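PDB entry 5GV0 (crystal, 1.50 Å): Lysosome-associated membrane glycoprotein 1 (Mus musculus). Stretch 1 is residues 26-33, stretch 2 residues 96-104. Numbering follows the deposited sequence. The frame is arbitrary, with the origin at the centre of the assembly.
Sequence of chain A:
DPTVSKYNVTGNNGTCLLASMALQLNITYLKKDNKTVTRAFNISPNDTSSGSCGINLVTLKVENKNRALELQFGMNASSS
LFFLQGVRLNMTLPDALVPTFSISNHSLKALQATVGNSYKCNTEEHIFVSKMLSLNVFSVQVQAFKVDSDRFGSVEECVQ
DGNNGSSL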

# COMPACT_ATOMS: atom_id res chain seq x y z
N ASN A 26 3.28 3.58 -10.35
CA ASN A 26 3.26 3.95 -11.75
C ASN A 26 2.93 5.44 -11.82
O ASN A 26 1.81 5.84 -11.50
CB ASN A 26 2.25 3.10 -12.53
CG ASN A 26 2.22 3.41 -14.02
OD1 ASN A 26 2.28 4.56 -14.44
ND2 ASN A 26 2.10 2.36 -14.83
N ILE A 27 3.92 6.25 -12.20
CA ILE A 27 3.74 7.70 -12.15
C ILE A 27 3.98 8.35 -13.51
O ILE A 27 4.99 8.10 -14.18
CB ILE A 27 4.65 8.34 -11.07
CG1 ILE A 27 4.37 9.84 -10.99
CG2 ILE A 27 6.12 8.05 -11.33
CD1 ILE A 27 4.75 10.45 -9.67
N THR A 28 3.03 9.18 -13.91
CA THR A 28 3.14 9.98 -15.12
C THR A 28 3.42 11.42 -14.71
O THR A 28 2.70 11.97 -13.87
CB THR A 28 1.86 9.89 -15.96
OG1 THR A 28 1.63 8.52 -16.32
CG2 THR A 28 1.98 10.73 -17.21
N TYR A 29 4.45 12.02 -15.28
CA TYR A 29 4.81 13.38 -14.89
C TYR A 29 5.50 14.16 -16.00
O TYR A 29 5.94 13.60 -17.00
CB TYR A 29 5.69 13.36 -13.64
CG TYR A 29 7.08 12.77 -13.82
CD1 TYR A 29 7.29 11.40 -13.77
CD2 TYR A 29 8.18 13.60 -14.01
CE1 TYR A 29 8.56 10.86 -13.91
CE2 TYR A 29 9.45 13.07 -14.15
CZ TYR A 29 9.63 11.70 -14.10
OH TYR A 29 10.89 11.17 -14.24
N LEU A 30 5.55 15.48 -15.81
CA LEU A 30 6.21 16.39 -16.75
C LEU A 30 7.68 16.55 -16.41
O LEU A 30 8.02 16.93 -15.29
CB LEU A 30 5.52 17.75 -16.72
CG LEU A 30 4.17 17.87 -17.42
CD1 LEU A 30 3.54 19.23 -17.15
CD2 LEU A 30 4.34 17.66 -18.91
N LYS A 31 8.54 16.28 -17.38
CA LYS A 31 9.98 16.47 -17.20
C LYS A 31 10.35 17.94 -17.38
O LYS A 31 9.52 18.75 -17.79
CB LYS A 31 10.76 15.60 -18.19
CG LYS A 31 10.46 14.11 -18.06
CD LYS A 31 11.48 13.27 -18.82
CE LYS A 31 11.48 13.59 -20.31
NZ LYS A 31 12.59 12.89 -21.01
N LYS A 32 11.60 18.27 -17.07
CA LYS A 32 12.09 19.64 -17.22
C LYS A 32 12.00 20.12 -18.67
O LYS A 32 11.75 21.30 -18.92
CB LYS A 32 13.54 19.76 -16.74
CG LYS A 32 13.74 19.48 -15.27
CD LYS A 32 15.14 19.88 -14.84
CE LYS A 32 15.45 19.38 -13.45
NZ LYS A 32 14.28 19.53 -12.54
N ASP A 33 12.20 19.20 -19.61
CA ASP A 33 12.17 19.54 -21.03
C ASP A 33 10.74 19.63 -21.55
O ASP A 33 10.52 19.57 -22.76
CB ASP A 33 12.98 18.53 -21.85
CG ASP A 33 12.46 17.10 -21.71
OD1 ASP A 33 11.38 16.90 -21.12
OD2 ASP A 33 13.15 16.18 -22.19
N ALA A 96 12.22 16.01 -13.12
CA ALA A 96 10.87 16.56 -13.25
C ALA A 96 10.87 18.08 -13.24
O ALA A 96 11.74 18.72 -12.66
CB ALA A 96 9.98 16.03 -12.13
N LEU A 97 9.86 18.66 -13.89
CA LEU A 97 9.64 20.11 -13.85
C LEU A 97 9.44 20.57 -12.41
O LEU A 97 10.00 21.58 -11.98
CB LEU A 97 8.43 20.49 -14.70
CG LEU A 97 8.22 22.00 -14.90
CD1 LEU A 97 9.38 22.58 -15.71
CD2 LEU A 97 6.89 22.28 -15.57
N VAL A 98 8.62 19.82 -11.67
CA VAL A 98 8.47 20.02 -10.24
C VAL A 98 9.08 18.82 -9.53
O VAL A 98 8.43 17.80 -9.36
CB VAL A 98 6.99 20.18 -9.84
CG1 VAL A 98 6.88 20.48 -8.35
CG2 VAL A 98 6.33 21.29 -10.66
N PRO A 99 10.36 18.95 -9.14
CA PRO A 99 11.14 17.83 -8.60
C PRO A 99 10.54 17.18 -7.36
O PRO A 99 10.45 15.95 -7.29
CB PRO A 99 12.49 18.48 -8.26
CG PRO A 99 12.54 19.71 -9.10
CD PRO A 99 11.14 20.19 -9.20
N THR A 100 10.14 18.01 -6.40
CA THR A 100 9.65 17.51 -5.12
C THR A 100 8.16 17.79 -4.99
O THR A 100 7.71 18.94 -5.10
CB THR A 100 10.42 18.14 -3.95
OG1 THR A 100 11.79 17.70 -4.01
CG2 THR A 100 9.82 17.72 -2.63
N PHE A 101 7.39 16.73 -4.76
CA PHE A 101 5.94 16.83 -4.76
C PHE A 101 5.31 15.77 -3.87
O PHE A 101 5.99 14.85 -3.39
CB PHE A 101 5.40 16.67 -6.19
CG PHE A 101 5.76 15.36 -6.81
CD1 PHE A 101 6.94 15.23 -7.52
CD2 PHE A 101 4.94 14.26 -6.67
CE1 PHE A 101 7.29 14.02 -8.08
CE2 PHE A 101 5.28 13.05 -7.23
CZ PHE A 101 6.46 12.93 -7.94
N SER A 102 4.01 15.90 -3.65
CA SER A 102 3.22 14.90 -2.94
C SER A 102 1.96 14.59 -3.73
O SER A 102 1.42 15.46 -4.40
CB SER A 102 2.85 15.38 -1.53
OG SER A 102 3.99 15.45 -0.70
N ILE A 103 1.51 13.34 -3.65
CA ILE A 103 0.23 12.92 -4.21
C ILE A 103 -0.47 12.09 -3.15
O ILE A 103 0.15 11.24 -2.52
CB ILE A 103 0.39 12.08 -5.49
CG1 ILE A 103 1.12 12.88 -6.57
CG2 ILE A 103 -0.99 11.62 -5.99
CD1 ILE A 103 1.62 12.02 -7.73
N SER A 104 -1.75 12.35 -2.92
CA SER A 104 -2.50 11.56 -1.96
C SER A 104 -3.89 11.23 -2.44
O SER A 104 -4.41 11.85 -3.38
CB SER A 104 -2.59 12.28 -0.62
OG SER A 104 -3.29 13.50 -0.76
O HOH W 1 6.85 17.87 -12.94

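The contact between residues 26-33 and 96-104 buries 412 Å², both sides summed, and every pair of touching residues is at least 64 positions apart in sequence. Three residues cover the most surface: Ala96, Lys32 and Leu97. All three lie where the backbones come closest, with CA of Lys31 4.1 Å from CA of Ala96 and CA of Lys32 4.2 Å from CA of Leu97. Further along, the chains separate, and CA of Ile27 stands 10.1 Å from CA of Ile103. A single beta bridge, Lys31 with Ala96, marks the close end; at the far end only side chains can span the gap.

Ala96 is buried and covers the most surface of any residue here (78 Å²). Its CA-to-CB bond points away overall, yet CB lies 3.6 Å from CD2 of Tyr29, an apolar contact met obliquely by the ring. The backbone of Ala96 contributes as well: its CA approaches O of Leu30 at 3.5 Å with an angle of 126° at the hydrogen, a CA-H...O contact.

That same carbonyl makes the backbone hydrogen bond between the stretches. N of Leu97 donates to O of Leu30 over 2.9 Å, and the N-H...O angle of 174° is almost linear. Water 1 donates to O of Leu30 at 2.8 Å and accepts from N of Val98 at 2.9 Å, so it extends the link by one residue. The CA-to-CB bond of Leu97 points sideways relative to the other stretch, and its CB is 4.5 Å from CB of Leu30, a looser apolar contact on the surface.

Lys32 reaches across with its side chain. Its CA-to-CB bond points sideways, but chi2 and chi3, both -170° (t), extend the chain and its end comes nearer. NZ donates a 2.7 Å hydrogen bond to O of Ala96, a favourable pairing of an ammonium group with a carbonyl oxygen. The same NZ lies 3.9 Å from CG of Pro99. Lys31, by contrast, directs its CA-to-CB bond away from the other stretch, and its NZ forms a salt bridge with OD2 of Asp33 at 3.5 Å within its own stretch.

Where the strands stand apart, the CA-to-CB bonds of Ile27, Phe101 and Ile103 all point toward the other stretch, so their side chains meet in the gap. CD1 of Ile27 meets CZ of Phe101 at 3.5 Å, approaching the ring obliquely, and CD1 of Ile103 at 4.0 Å. The hydrogen bonds across the stretches are confined to the close end, where apolar contacts accompany them; between the separated strands, the contacts of Ile27 with Phe101 and Ile103 are apolar.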